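Local coordinates for clostripain-related protein (Bacteroides thetaiotaomicron, PDB 6N9J) that probably cleaves peptide bonds as a secreted cysteine protease of the C11 (clostripain) family, captured here with a covalently bound peptide inhibitor, at residues S10-L14 against L200-P206; I17-L23 against F109-G113; F26-D30 against G188-Y193; L251-R256 against W366-W372. One frame throughout, in Å; residues are numbered along the deposited sequence.

Contact 1 of 4, residues S10-L14 against L200-P206; sequences SRTVL and LFAVNSP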
loop_
_atom_site.group_PDB
_atom_site.type_symbol
_atom_site.label_atom_id
_atom_site.label_comp_id
_atom_site.label_asym_id
_atom_site.label_seq_id
_atom_site.Cartn_x
_atom_site.Cartn_y
_atom_site.Cartn_z
ATOM N N SER A 10 6.230 -2.017 -23.270
ATOM C CA SER A 10 5.506 -0.801 -22.965
ATOM C C SER A 10 5.570 -0.592 -21.451
ATOM O O SER A 10 5.772 0.521 -20.989
ATOM C CB SER A 10 4.061 -0.871 -23.469
ATOM O OG SER A 10 3.325 -1.867 -22.775
ATOM N N ARG A 11 5.446 -1.672 -20.683
ATOM C CA ARG A 11 5.518 -1.565 -19.229
ATOM C C ARG A 11 6.113 -2.796 -18.547
ATOM O O ARG A 11 5.864 -3.926 -18.947
ATOM C CB ARG A 11 4.125 -1.287 -18.642
ATOM C CG ARG A 11 4.135 -0.964 -17.149
ATOM C CD ARG A 11 2.757 -0.546 -16.647
ATOM N NE ARG A 11 2.237 0.601 -17.378
ATOM C CZ ARG A 11 0.944 0.857 -17.544
ATOM N NH1 ARG A 11 0.029 0.045 -17.027
ATOM N NH2 ARG A 11 0.569 1.919 -18.234
ATOM N N THR A 12 6.907 -2.539 -17.511
ATOM C CA THR A 12 7.392 -3.555 -16.593
ATOM C C THR A 12 6.816 -3.321 -15.193
ATOM O O THR A 12 7.049 -2.270 -14.588
ATOM C CB THR A 12 8.934 -3.554 -16.504
ATOM O OG1 THR A 12 9.500 -3.941 -17.764
ATOM C CG2 THR A 12 9.413 -4.523 -15.432
ATOM N N VAL A 13 6.066 -4.293 -14.683
ATOM C CA VAL A 13 5.591 -4.239 -13.303
ATOM C C VAL A 13 6.282 -5.309 -12.489
ATOM O O VAL A 13 6.267 -6.484 -12.859
ATOM C CB VAL A 13 4.056 -4.431 -13.189
ATOM C CG1 VAL A 13 3.614 -4.380 -11.709
ATOM C CG2 VAL A 13 3.322 -3.376 -14.000
ATOM N N LEU A 14 6.897 -4.888 -11.385
ATOM C CA LEU A 14 7.492 -5.802 -10.433
ATOM C C LEU A 14 6.558 -6.057 -9.243
ATOM O O LEU A 14 6.132 -5.113 -8.570
ATOM C CB LEU A 14 8.830 -5.244 -9.931
ATOM C CG LEU A 14 9.473 -5.989 -8.751
ATOM C CD1 LEU A 14 9.870 -7.417 -9.173
ATOM C CD2 LEU A 14 10.685 -5.231 -8.233
ATOM N N LEU A 200 -2.837 -3.918 -13.960
ATOM C CA LEU A 200 -1.471 -3.409 -13.783
ATOM C C LEU A 200 -0.864 -2.928 -15.116
ATOM O O LEU A 200 0.062 -2.105 -15.127
ATOM C CB LEU A 200 -0.554 -4.485 -13.187
ATOM C CG LEU A 200 -0.778 -5.189 -11.847
ATOM C CD1 LEU A 200 0.251 -6.328 -11.717
ATOM C CD2 LEU A 200 -0.646 -4.220 -10.689
ATOM N N PHE A 201 -1.383 -3.458 -16.226
ATOM C CA PHE A 201 -0.844 -3.157 -17.550
ATOM C C PHE A 201 -1.840 -2.388 -18.401
ATOM O O PHE A 201 -1.647 -2.243 -19.609
ATOM C CB PHE A 201 -0.429 -4.449 -18.282
ATOM C CG PHE A 201 0.611 -5.250 -17.549
ATOM C CD1 PHE A 201 1.942 -4.872 -17.574
ATOM C CD2 PHE A 201 0.257 -6.385 -16.830
ATOM C CE1 PHE A 201 2.904 -5.615 -16.898
ATOM C CE2 PHE A 201 1.212 -7.126 -16.137
ATOM C CZ PHE A 201 2.536 -6.740 -16.172
ATOM N N ALA A 202 -2.908 -1.906 -17.767
ATOM C CA ALA A 202 -3.889 -1.081 -18.455
ATOM C C ALA A 202 -3.194 0.126 -19.036
ATOM O O ALA A 202 -2.391 0.769 -18.372
ATOM C CB ALA A 202 -5.005 -0.653 -17.514
ATOM N N VAL A 203 -3.484 0.409 -20.294
ATOM C CA VAL A 203 -2.900 1.554 -20.967
ATOM C C VAL A 203 -3.485 2.863 -20.421
ATOM O O VAL A 203 -2.779 3.864 -20.301
ATOM C CB VAL A 203 -3.115 1.449 -22.477
ATOM C CG1 VAL A 203 -3.630 2.768 -23.063
ATOM C CG2 VAL A 203 -1.831 0.989 -23.162
ATOM N N ASN A 204 -4.768 2.847 -20.063
ATOM C CA ASN A 204 -5.427 4.036 -19.526
ATOM C C ASN A 204 -5.732 3.911 -18.042
ATOM O O ASN A 204 -6.376 2.945 -17.626
ATOM C CB ASN A 204 -6.722 4.309 -20.285
ATOM C CG ASN A 204 -6.493 4.504 -21.761
ATOM O OD1 ASN A 204 -6.924 3.695 -22.581
ATOM N ND2 ASN A 204 -5.812 5.583 -22.110
ATOM N N SER A 205 -5.271 4.891 -17.261
ATOM C CA SER A 205 -5.510 4.951 -15.816
ATOM C C SER A 205 -5.305 3.640 -15.064
ATOM O O SER A 205 -6.262 3.123 -14.491
ATOM C CB SER A 205 -6.941 5.435 -15.543
ATOM O OG SER A 205 -7.116 6.803 -15.870
ATOM N N PRO A 206 -4.076 3.092 -15.058
ATOM C CA PRO A 206 -3.870 1.824 -14.339
ATOM C C PRO A 206 -4.195 1.874 -12.842
ATOM O O PRO A 206 -4.699 0.875 -12.323
ATOM C CB PRO A 206 -2.373 1.531 -14.549
ATOM C CG PRO A 206 -1.777 2.798 -15.124
ATOM C CD PRO A 206 -2.890 3.473 -15.844
HETATM O O HOH W 1 0.898 -1.373 -20.307
#

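Contact 2 of 4, residues I17-L23 against F109-G113; sequences IAGDNSL and FWSHG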
loop_
_atom_site.group_PDB
_atom_site.type_symbol
_atom_site.label_atom_id
_atom_site.label_comp_id
_atom_site.label_asym_id
_atom_site.label_seq_id
_atom_site.Cartn_x
_atom_site.Cartn_y
_atom_site.Cartn_z
ATOM N N ILE A 17 7.486 -9.492 -3.207
ATOM C CA ILE A 17 6.876 -10.243 -2.116
ATOM C C ILE A 17 7.846 -10.524 -0.978
ATOM O O ILE A 17 8.616 -11.480 -1.041
ATOM C CB ILE A 17 6.306 -11.582 -2.618
ATOM C CG1 ILE A 17 5.254 -11.314 -3.691
ATOM C CG2 ILE A 17 5.711 -12.394 -1.452
ATOM C CD1 ILE A 17 4.793 -12.566 -4.418
ATOM N N ALA A 18 7.810 -9.675 0.047
ATOM C CA ALA A 18 8.523 -9.954 1.286
ATOM C C ALA A 18 7.622 -10.804 2.178
ATOM O O ALA A 18 6.840 -10.288 2.982
ATOM C CB ALA A 18 8.935 -8.668 1.981
ATOM N N GLY A 19 7.712 -12.118 2.007
ATOM C CA GLY A 19 6.791 -13.012 2.679
ATOM C C GLY A 19 7.432 -13.981 3.657
ATOM O O GLY A 19 6.834 -15.005 3.975
ATOM N N ASP A 20 8.639 -13.683 4.132
ATOM C CA ASP A 20 9.214 -14.513 5.184
ATOM C C ASP A 20 8.735 -14.004 6.534
ATOM O O ASP A 20 9.432 -13.257 7.225
ATOM C CB ASP A 20 10.741 -14.544 5.142
ATOM C CG ASP A 20 11.311 -15.608 6.068
ATOM O OD1 ASP A 20 10.506 -16.436 6.551
ATOM O OD2 ASP A 20 12.540 -15.637 6.306
ATOM N N ASN A 21 7.544 -14.462 6.895
ATOM C CA ASN A 21 6.781 -13.941 8.011
ATOM C C ASN A 21 5.453 -14.675 8.015
ATOM O O ASN A 21 5.256 -15.591 7.211
ATOM C CB ASN A 21 6.576 -12.426 7.881
ATOM C CG ASN A 21 5.915 -12.034 6.562
ATOM O OD1 ASN A 21 4.899 -12.615 6.160
ATOM N ND2 ASN A 21 6.484 -11.035 5.887
ATOM N N SER A 22 4.526 -14.241 8.864
ATOM C CA SER A 22 3.275 -14.966 9.059
ATOM C C SER A 22 2.415 -15.091 7.792
ATOM O O SER A 22 1.518 -15.940 7.730
ATOM C CB SER A 22 2.458 -14.297 10.167
ATOM O OG SER A 22 2.268 -12.916 9.908
ATOM N N LEU A 23 2.689 -14.251 6.792
ATOM C CA LEU A 23 1.877 -14.208 5.589
ATOM C C LEU A 23 2.330 -15.218 4.541
ATOM O O LEU A 23 1.756 -15.280 3.451
ATOM C CB LEU A 23 1.895 -12.801 4.984
ATOM C CG LEU A 23 1.246 -11.738 5.875
ATOM C CD1 LEU A 23 1.341 -10.378 5.232
ATOM C CD2 LEU A 23 -0.204 -12.103 6.161
ATOM N N PHE A 109 4.127 -3.630 -3.571
ATOM C CA PHE A 109 4.811 -4.039 -2.347
ATOM C C PHE A 109 3.894 -4.914 -1.525
ATOM O O PHE A 109 2.932 -4.430 -0.960
ATOM C CB PHE A 109 5.265 -2.832 -1.535
ATOM C CG PHE A 109 6.390 -2.077 -2.173
ATOM C CD1 PHE A 109 7.654 -2.632 -2.247
ATOM C CD2 PHE A 109 6.180 -0.820 -2.715
ATOM C CE1 PHE A 109 8.689 -1.945 -2.851
ATOM C CE2 PHE A 109 7.209 -0.126 -3.313
ATOM C CZ PHE A 109 8.462 -0.686 -3.384
ATOM N N TRP A 110 4.221 -6.205 -1.475
ATOM C CA TRP A 110 3.414 -7.238 -0.828
ATOM C C TRP A 110 4.054 -7.679 0.486
ATOM O O TRP A 110 5.098 -8.336 0.479
ATOM C CB TRP A 110 3.287 -8.417 -1.797
ATOM C CG TRP A 110 2.341 -9.565 -1.502
ATOM C CD1 TRP A 110 1.241 -9.917 -2.238
ATOM C CD2 TRP A 110 2.466 -10.565 -0.478
ATOM N NE1 TRP A 110 0.655 -11.043 -1.718
ATOM C CE2 TRP A 110 1.387 -11.465 -0.640
ATOM C CE3 TRP A 110 3.369 -10.776 0.576
ATOM C CZ2 TRP A 110 1.193 -12.557 0.200
ATOM C CZ3 TRP A 110 3.167 -11.860 1.420
ATOM C CH2 TRP A 110 2.088 -12.733 1.228
ATOM N N SER A 111 3.432 -7.329 1.610
ATOM C CA SER A 111 3.936 -7.710 2.930
ATOM C C SER A 111 3.042 -7.189 4.040
ATOM O O SER A 111 1.914 -6.743 3.801
ATOM C CB SER A 111 5.353 -7.176 3.160
ATOM O OG SER A 111 6.006 -7.890 4.186
ATOM N N HIS A 112 3.570 -7.259 5.261
ATOM C CA HIS A 112 3.042 -6.506 6.388
ATOM C C HIS A 112 3.311 -5.011 6.190
ATOM O O HIS A 112 4.238 -4.626 5.474
ATOM C CB HIS A 112 3.676 -6.983 7.704
ATOM C CG HIS A 112 3.146 -8.294 8.190
ATOM N ND1 HIS A 112 1.884 -8.433 8.729
ATOM C CD2 HIS A 112 3.704 -9.529 8.217
ATOM C CE1 HIS A 112 1.690 -9.693 9.070
ATOM N NE2 HIS A 112 2.781 -10.380 8.772
ATOM N N GLY A 113 2.506 -4.177 6.841
ATOM C CA GLY A 113 2.667 -2.737 6.784
ATOM C C GLY A 113 2.111 -2.097 8.041
ATOM O O GLY A 113 1.234 -2.666 8.700
#

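Contact 3 of 4, residues F26-D30 against G188-Y193; sequences FASED and GPGAPY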
loop_
_atom_site.group_PDB
_atom_site.type_symbol
_atom_site.label_atom_id
_atom_site.label_comp_id
_atom_site.label_asym_id
_atom_site.label_seq_id
_atom_site.Cartn_x
_atom_site.Cartn_y
_atom_site.Cartn_z
ATOM N N PHE A 26 0.053 -17.153 2.088
ATOM C CA PHE A 26 -0.761 -16.526 1.044
ATOM C C PHE A 26 -0.001 -16.333 -0.277
ATOM O O PHE A 26 -0.614 -16.219 -1.338
ATOM C CB PHE A 26 -1.290 -15.167 1.505
ATOM C CG PHE A 26 -2.172 -15.229 2.716
ATOM C CD1 PHE A 26 -3.437 -15.799 2.640
ATOM C CD2 PHE A 26 -1.749 -14.692 3.927
ATOM C CE1 PHE A 26 -4.258 -15.859 3.760
ATOM C CE2 PHE A 26 -2.560 -14.745 5.040
ATOM C CZ PHE A 26 -3.823 -15.329 4.958
ATOM N N ALA A 27 1.325 -16.297 -0.201
ATOM C CA ALA A 27 2.163 -15.890 -1.337
ATOM C C ALA A 27 1.958 -16.743 -2.598
ATOM O O ALA A 27 1.629 -16.208 -3.651
ATOM C CB ALA A 27 3.628 -15.910 -0.932
ATOM N N SER A 28 2.145 -18.060 -2.489
ATOM C CA SER A 28 2.047 -18.956 -3.655
ATOM C C SER A 28 0.687 -18.875 -4.350
ATOM O O SER A 28 0.604 -18.945 -5.578
ATOM C CB SER A 28 2.324 -20.403 -3.244
ATOM O OG SER A 28 3.706 -20.594 -3.002
ATOM N N GLU A 29 -0.366 -18.722 -3.546
ATOM C CA GLU A 29 -1.728 -18.571 -4.041
ATOM C C GLU A 29 -1.871 -17.319 -4.915
ATOM O O GLU A 29 -2.463 -17.377 -5.997
ATOM C CB GLU A 29 -2.716 -18.518 -2.863
ATOM N N ASP A 30 -1.335 -16.194 -4.439
ATOM C CA ASP A 30 -1.323 -14.963 -5.225
ATOM C C ASP A 30 -0.504 -15.165 -6.508
ATOM O O ASP A 30 -0.857 -14.646 -7.579
ATOM C CB ASP A 30 -0.768 -13.790 -4.411
ATOM C CG ASP A 30 -1.790 -13.207 -3.418
ATOM O OD1 ASP A 30 -3.020 -13.367 -3.611
ATOM O OD2 ASP A 30 -1.351 -12.574 -2.438
ATOM N N GLY A 188 -5.814 -10.695 4.690
ATOM C CA GLY A 188 -4.812 -11.716 4.437
ATOM C C GLY A 188 -4.601 -12.069 2.972
ATOM O O GLY A 188 -3.487 -11.932 2.469
ATOM N N PRO A 189 -5.671 -12.508 2.277
ATOM C CA PRO A 189 -5.573 -12.941 0.876
ATOM C C PRO A 189 -5.101 -11.856 -0.083
ATOM O O PRO A 189 -4.716 -12.179 -1.198
ATOM C CB PRO A 189 -7.009 -13.360 0.536
ATOM C CG PRO A 189 -7.594 -13.759 1.844
ATOM C CD PRO A 189 -7.002 -12.799 2.838
ATOM N N GLY A 190 -5.141 -10.598 0.342
ATOM C CA GLY A 190 -4.685 -9.494 -0.487
ATOM C C GLY A 190 -5.430 -9.352 -1.806
ATOM O O GLY A 190 -6.615 -9.664 -1.907
ATOM N N ALA A 191 -4.733 -8.863 -2.822
ATOM C CA ALA A 191 -5.356 -8.637 -4.113
ATOM C C ALA A 191 -5.815 -9.934 -4.762
ATOM O O ALA A 191 -5.226 -10.993 -4.551
ATOM C CB ALA A 191 -4.396 -7.891 -5.047
ATOM N N PRO A 192 -6.905 -9.848 -5.533
ATOM C CA PRO A 192 -7.336 -10.855 -6.508
ATOM C C PRO A 192 -6.545 -10.695 -7.813
ATOM O O PRO A 192 -6.998 -10.049 -8.777
ATOM C CB PRO A 192 -8.813 -10.532 -6.703
ATOM C CG PRO A 192 -8.875 -9.029 -6.495
ATOM C CD PRO A 192 -7.883 -8.750 -5.398
ATOM N N TYR A 193 -5.356 -11.292 -7.848
ATOM C CA TYR A 193 -4.406 -11.002 -8.915
ATOM C C TYR A 193 -4.835 -11.557 -10.254
ATOM O O TYR A 193 -4.193 -11.294 -11.270
ATOM C CB TYR A 193 -3.023 -11.525 -8.545
ATOM C CG TYR A 193 -2.339 -10.637 -7.537
ATOM C CD1 TYR A 193 -1.784 -9.425 -7.931
ATOM C CD2 TYR A 193 -2.262 -10.997 -6.201
ATOM C CE1 TYR A 193 -1.168 -8.596 -7.026
ATOM C CE2 TYR A 193 -1.639 -10.169 -5.276
ATOM C CZ TYR A 193 -1.101 -8.967 -5.696
ATOM O OH TYR A 193 -0.485 -8.119 -4.811
HETATM O O HOH W 2 -1.828 -11.512 0.380
#

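Contact 4 of 4, residues L251-R256 against W366-W372; sequences LAAATR and WYSAADW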
loop_
_atom_site.group_PDB
_atom_site.type_symbol
_atom_site.label_atom_id
_atom_site.label_comp_id
_atom_site.label_asym_id
_atom_site.label_seq_id
_atom_site.Cartn_x
_atom_site.Cartn_y
_atom_site.Cartn_z
ATOM N N LEU A 251 -2.157 20.274 -1.409
ATOM C CA LEU A 251 -2.884 19.804 -0.235
ATOM C C LEU A 251 -2.186 20.300 1.034
ATOM O O LEU A 251 -2.827 20.823 1.939
ATOM C CB LEU A 251 -2.998 18.276 -0.240
ATOM C CG LEU A 251 -3.846 17.671 0.892
ATOM C CD1 LEU A 251 -5.281 18.214 0.910
ATOM C CD2 LEU A 251 -3.844 16.166 0.805
ATOM N N ALA A 252 -0.866 20.161 1.081
ATOM C CA ALA A 252 -0.084 20.648 2.217
ATOM C C ALA A 252 -0.259 22.155 2.393
ATOM O O ALA A 252 -0.410 22.634 3.508
ATOM C CB ALA A 252 1.388 20.298 2.037
ATOM N N ALA A 253 -0.242 22.894 1.287
ATOM C CA ALA A 253 -0.451 24.340 1.325
ATOM C C ALA A 253 -1.878 24.685 1.769
ATOM O O ALA A 253 -2.087 25.643 2.501
ATOM C CB ALA A 253 -0.152 24.961 -0.037
ATOM N N ALA A 254 -2.861 23.901 1.333
ATOM C CA ALA A 254 -4.241 24.137 1.756
ATOM C C ALA A 254 -4.394 23.812 3.238
ATOM O O ALA A 254 -5.179 24.442 3.932
ATOM C CB ALA A 254 -5.214 23.315 0.925
ATOM N N THR A 255 -3.630 22.832 3.719
ATOM C CA THR A 255 -3.658 22.454 5.132
ATOM C C THR A 255 -3.140 23.574 6.028
ATOM O O THR A 255 -3.727 23.873 7.062
ATOM C CB THR A 255 -2.827 21.179 5.387
ATOM O OG1 THR A 255 -3.413 20.082 4.680
ATOM C CG2 THR A 255 -2.770 20.849 6.885
ATOM N N ARG A 256 -2.039 24.190 5.617
ATOM C CA ARG A 256 -1.418 25.250 6.391
ATOM C C ARG A 256 -2.401 26.391 6.596
ATOM O O ARG A 256 -2.530 26.913 7.697
ATOM C CB ARG A 256 -0.150 25.748 5.701
ATOM C CG ARG A 256 0.898 24.656 5.525
ATOM C CD ARG A 256 2.181 25.156 4.866
ATOM N NE ARG A 256 1.992 26.435 4.194
ATOM C CZ ARG A 256 2.466 26.721 2.986
ATOM N NH1 ARG A 256 3.161 25.812 2.311
ATOM N NH2 ARG A 256 2.239 27.917 2.453
ATOM N N TRP A 366 5.825 15.462 6.384
ATOM C CA TRP A 366 4.468 15.999 6.362
ATOM C C TRP A 366 4.224 16.974 7.516
ATOM O O TRP A 366 3.481 17.946 7.375
ATOM C CB TRP A 366 3.447 14.857 6.402
ATOM C CG TRP A 366 2.026 15.336 6.471
ATOM C CD1 TRP A 366 1.195 15.275 7.552
ATOM C CD2 TRP A 366 1.269 15.960 5.419
ATOM N NE1 TRP A 366 -0.031 15.814 7.240
ATOM C CE2 TRP A 366 -0.013 16.241 5.936
ATOM C CE3 TRP A 366 1.548 16.298 4.091
ATOM C CZ2 TRP A 366 -1.014 16.853 5.173
ATOM C CZ3 TRP A 366 0.551 16.902 3.329
ATOM C CH2 TRP A 366 -0.713 17.173 3.872
ATOM N N TYR A 367 4.862 16.702 8.650
ATOM C CA TYR A 367 4.776 17.536 9.846
ATOM C C TYR A 367 5.184 18.989 9.597
ATOM O O TYR A 367 4.473 19.921 9.971
ATOM C CB TYR A 367 5.648 16.917 10.935
ATOM C CG TYR A 367 5.749 17.691 12.221
ATOM C CD1 TYR A 367 4.692 17.725 13.121
ATOM C CD2 TYR A 367 6.924 18.345 12.563
ATOM C CE1 TYR A 367 4.792 18.421 14.316
ATOM C CE2 TYR A 367 7.036 19.036 13.754
ATOM C CZ TYR A 367 5.966 19.070 14.624
ATOM O OH TYR A 367 6.075 19.754 15.804
ATOM N N SER A 368 6.334 19.178 8.968
ATOM C CA SER A 368 6.793 20.514 8.620
ATOM C C SER A 368 6.163 21.037 7.317
ATOM O O SER A 368 5.983 22.243 7.154
ATOM C CB SER A 368 8.316 20.524 8.513
ATOM O OG SER A 368 8.761 19.510 7.628
ATOM N N ALA A 369 5.813 20.139 6.397
ATOM C CA ALA A 369 5.262 20.553 5.106
ATOM C C ALA A 369 3.859 21.155 5.232
ATOM O O ALA A 369 3.530 22.141 4.566
ATOM C CB ALA A 369 5.241 19.374 4.135
ATOM N N ALA A 370 3.040 20.549 6.086
ATOM C CA ALA A 370 1.674 21.002 6.321
ATOM C C ALA A 370 1.608 21.982 7.494
ATOM O O ALA A 370 0.520 22.374 7.929
ATOM C CB ALA A 370 0.760 19.812 6.571
ATOM N N ASP A 371 2.790 22.357 7.989
ATOM C CA ASP A 371 2.968 23.364 9.038
ATOM C C ASP A 371 2.263 23.012 10.341
ATOM O O ASP A 371 1.529 23.825 10.903
ATOM C CB ASP A 371 2.490 24.732 8.554
ATOM C CG ASP A 371 3.044 25.868 9.383
ATOM O OD1 ASP A 371 4.242 25.818 9.734
ATOM O OD2 ASP A 371 2.277 26.803 9.694
ATOM N N TRP A 372 2.501 21.806 10.834
ATOM C CA TRP A 372 1.945 21.425 12.120
ATOM C C TRP A 372 2.772 22.019 13.260
ATOM O O TRP A 372 3.496 21.315 13.954
ATOM C CB TRP A 372 1.850 19.902 12.230
ATOM C CG TRP A 372 0.738 19.365 11.387
ATOM C CD1 TRP A 372 0.830 18.905 10.105
ATOM C CD2 TRP A 372 -0.645 19.269 11.750
ATOM N NE1 TRP A 372 -0.406 18.515 9.655
ATOM C CE2 TRP A 372 -1.329 18.732 10.644
ATOM C CE3 TRP A 372 -1.371 19.584 12.904
ATOM C CZ2 TRP A 372 -2.702 18.499 10.655
ATOM C CZ3 TRP A 372 -2.730 19.350 12.915
ATOM C CH2 TRP A 372 -3.382 18.813 11.801
#

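Contact 1 of 4, residues S10-L14 against L200-P206
S10 sits at the corner where the chain turns into the first parallel strand of the central sheet, and it reaches the loop joining helices 193-200 and 206-221 only through water. Water 1 donates to F201 O (2.8 Å) and receives a long, weak bond from S10 OG (3.5 Å). R11 makes the main connection. Its CB points at the loop, and the long side chain delivers NH1 to two backbone oxygens, L200 O and A202 O, each at 2.9 Å; NH2 adds a weak bond to A202 O at 3.2 Å. NE bonds to S104 OG, so the guanidinium is held there as well as at NH1. P206 CB lies 3.8 Å from R11 NH1, and R11 also packs on D154. T12 CB points away from the loop; its side chain packs on F97, and OG1 hydrogen-bonds to Y100 O and N47 ND2. V13 faces the loop again and completes the contact with apolar packing: CG1 meets L200 CD1 at 3.9 Å and CG2 meets F201 CE1 at 3.7 Å. L14, like T12, is directed away and rests on F93 and F97. The bonds across the contact go from one buried cation to main-chain oxygens of L200 and A202, not to an acidic side chain; they depend on the path of the loop backbone, while V13, L200 and F201 exclude solvent beside them.

Contact 2 of 4, residues I17-L23 against F109-G113
The C-terminal ends of two neighbouring parallel strands, 9-18 and 105-110, meet here at the peptide-binding cleft of a caspase-like α/β fold, the fold of clan CD peptidases. H112-G113 matches the His-Gly motif of that clan, so H112 is probably the catalytic histidine; it packs on the backbone of the bound peptide, and G113 hydrogen-bonds to it. I17 and W110 form a parallel bridge with CA atoms 4.8 Å apart, and A18 N donates weakly to W110 O (3.1 Å). On the same face, I17 CG2 lies over the W110 six-membered ring, 4.0 Å from its centroid, a CH-pi contact, while W110 NE1 is taken by D30. A18 O accepts from S111 OG (2.8 Å) and from N21 ND2 (3.0 Å), and N21 OD1 caps L23 N at 2.8 Å, which shapes the loop leading into helix 24-37. L23 CB touches W110 CH2 (3.8 Å); both residues pack on a modified side chain of the inhibitor. The imidazole of H112 is held in two ways: NE2 donates to S22 OG at 2.8 Å, and L23 CD1 stands almost exactly over the ring, 3.8 Å from its centroid and 6° off the normal.

Contact 3 of 4, residues F26-D30 against G188-Y193
G188 lies flat against the aromatic ring of F26 at the start of helix 24-37. Its CA is 4.0 Å from the F26 ring centroid, a CH-pi contact over the face, and its O is 3.6 Å from F26 CG. A side chain at G188 would run into F26 CZ, so only a glycine fits this close. F26 also packs on an apolar side chain of the bound peptide, so the loop backs a residue of the peptide site. P189 continues across the same ring, with P189 N 3.9 Å and P189 CD 4.2 Å from F26 CE1. The carbonyl of P189 points at the helix, yet P189 O and D30 OD1, 3.2 Å apart, are both acceptors and make no bond. Water 2 provides the polar link instead, donating to G188 O (2.7 Å) and to D30 OD2 (3.0 Å). At G190 the chain turns with positive phi. A191 O then approaches D30 OD1 to 3.4 Å, again acceptor to acceptor, while A191 N bonds to D159. P192 occupies the N-cap position of helix 193-200, and Y193 closes the contact by setting its ring edge against the D30 carboxylate, CE2 to CG 3.6 Å. D30 OD2 and Y193 OH find stronger partners outside, W110 NE1 and D159 respectively. The loop is thereby wedged between helix 24-37 and helix 206-221, where Y218 covers P189 and P192, with W110 of strand 105-110 packing on F26 and Y193.

Contact 4 of 4, residues L251-R256 against W366-W372
Two backbones come unusually close here: the CA atoms of A252 and A370 are only 4.5 Å apart, and no hydrogen bond crosses between the segments. Small side chains allow it. A252 CB touches W366 CZ3 at 3.7 Å and A369 O at 3.8 Å, while T255 CG2 meets A370 CB at 3.7 Å. T255 OG1 is turned back to L251 O (2.9 Å) in its own helix, which leaves the methyl group for packing. R256 contributes its aliphatic part rather than its charge: CG lies 3.3 Å from A370 O and 3.4 Å from D371 CB, and CD lies 3.3 Å from A369 O. W366 packs on A252, T255 and L251, with CH2 4.4 Å from L251 CG, and its ring is edge-to-face with Y170 of helix 166-171. Helix 248-259 therefore packs against a helix terminus, helix 365-369 ending in a Schellman motif: W372 N bonds to Y367 O (2.9 Å), D371 N weakly to S368 O (3.3 Å), and D371 is the C-prime residue with positive phi.

Overall arrangement
Contacts 1 and 2 share strand 9-18 but lie toward its opposite ends, 23 Å apart between centres: contact 1 is partly buried and bound by arginine-to-carbonyl bonds, contact 2 is buried beside the inhibitor and rich in short side-chain bonds. Contact 3, also buried, brings in the helix that follows that strand and touches contact 2 directly, W110 NE1 lying 2.6 Å from D30 OD2 in a probable hydrogen bond; its own two segments are joined by water and ring packing. Contact 4 is remote, with its centre 32 to 36 Å from the others, partly buried, and relies on close van der Waals contact between a helix and the C-terminal end of another, away from the peptide cleft.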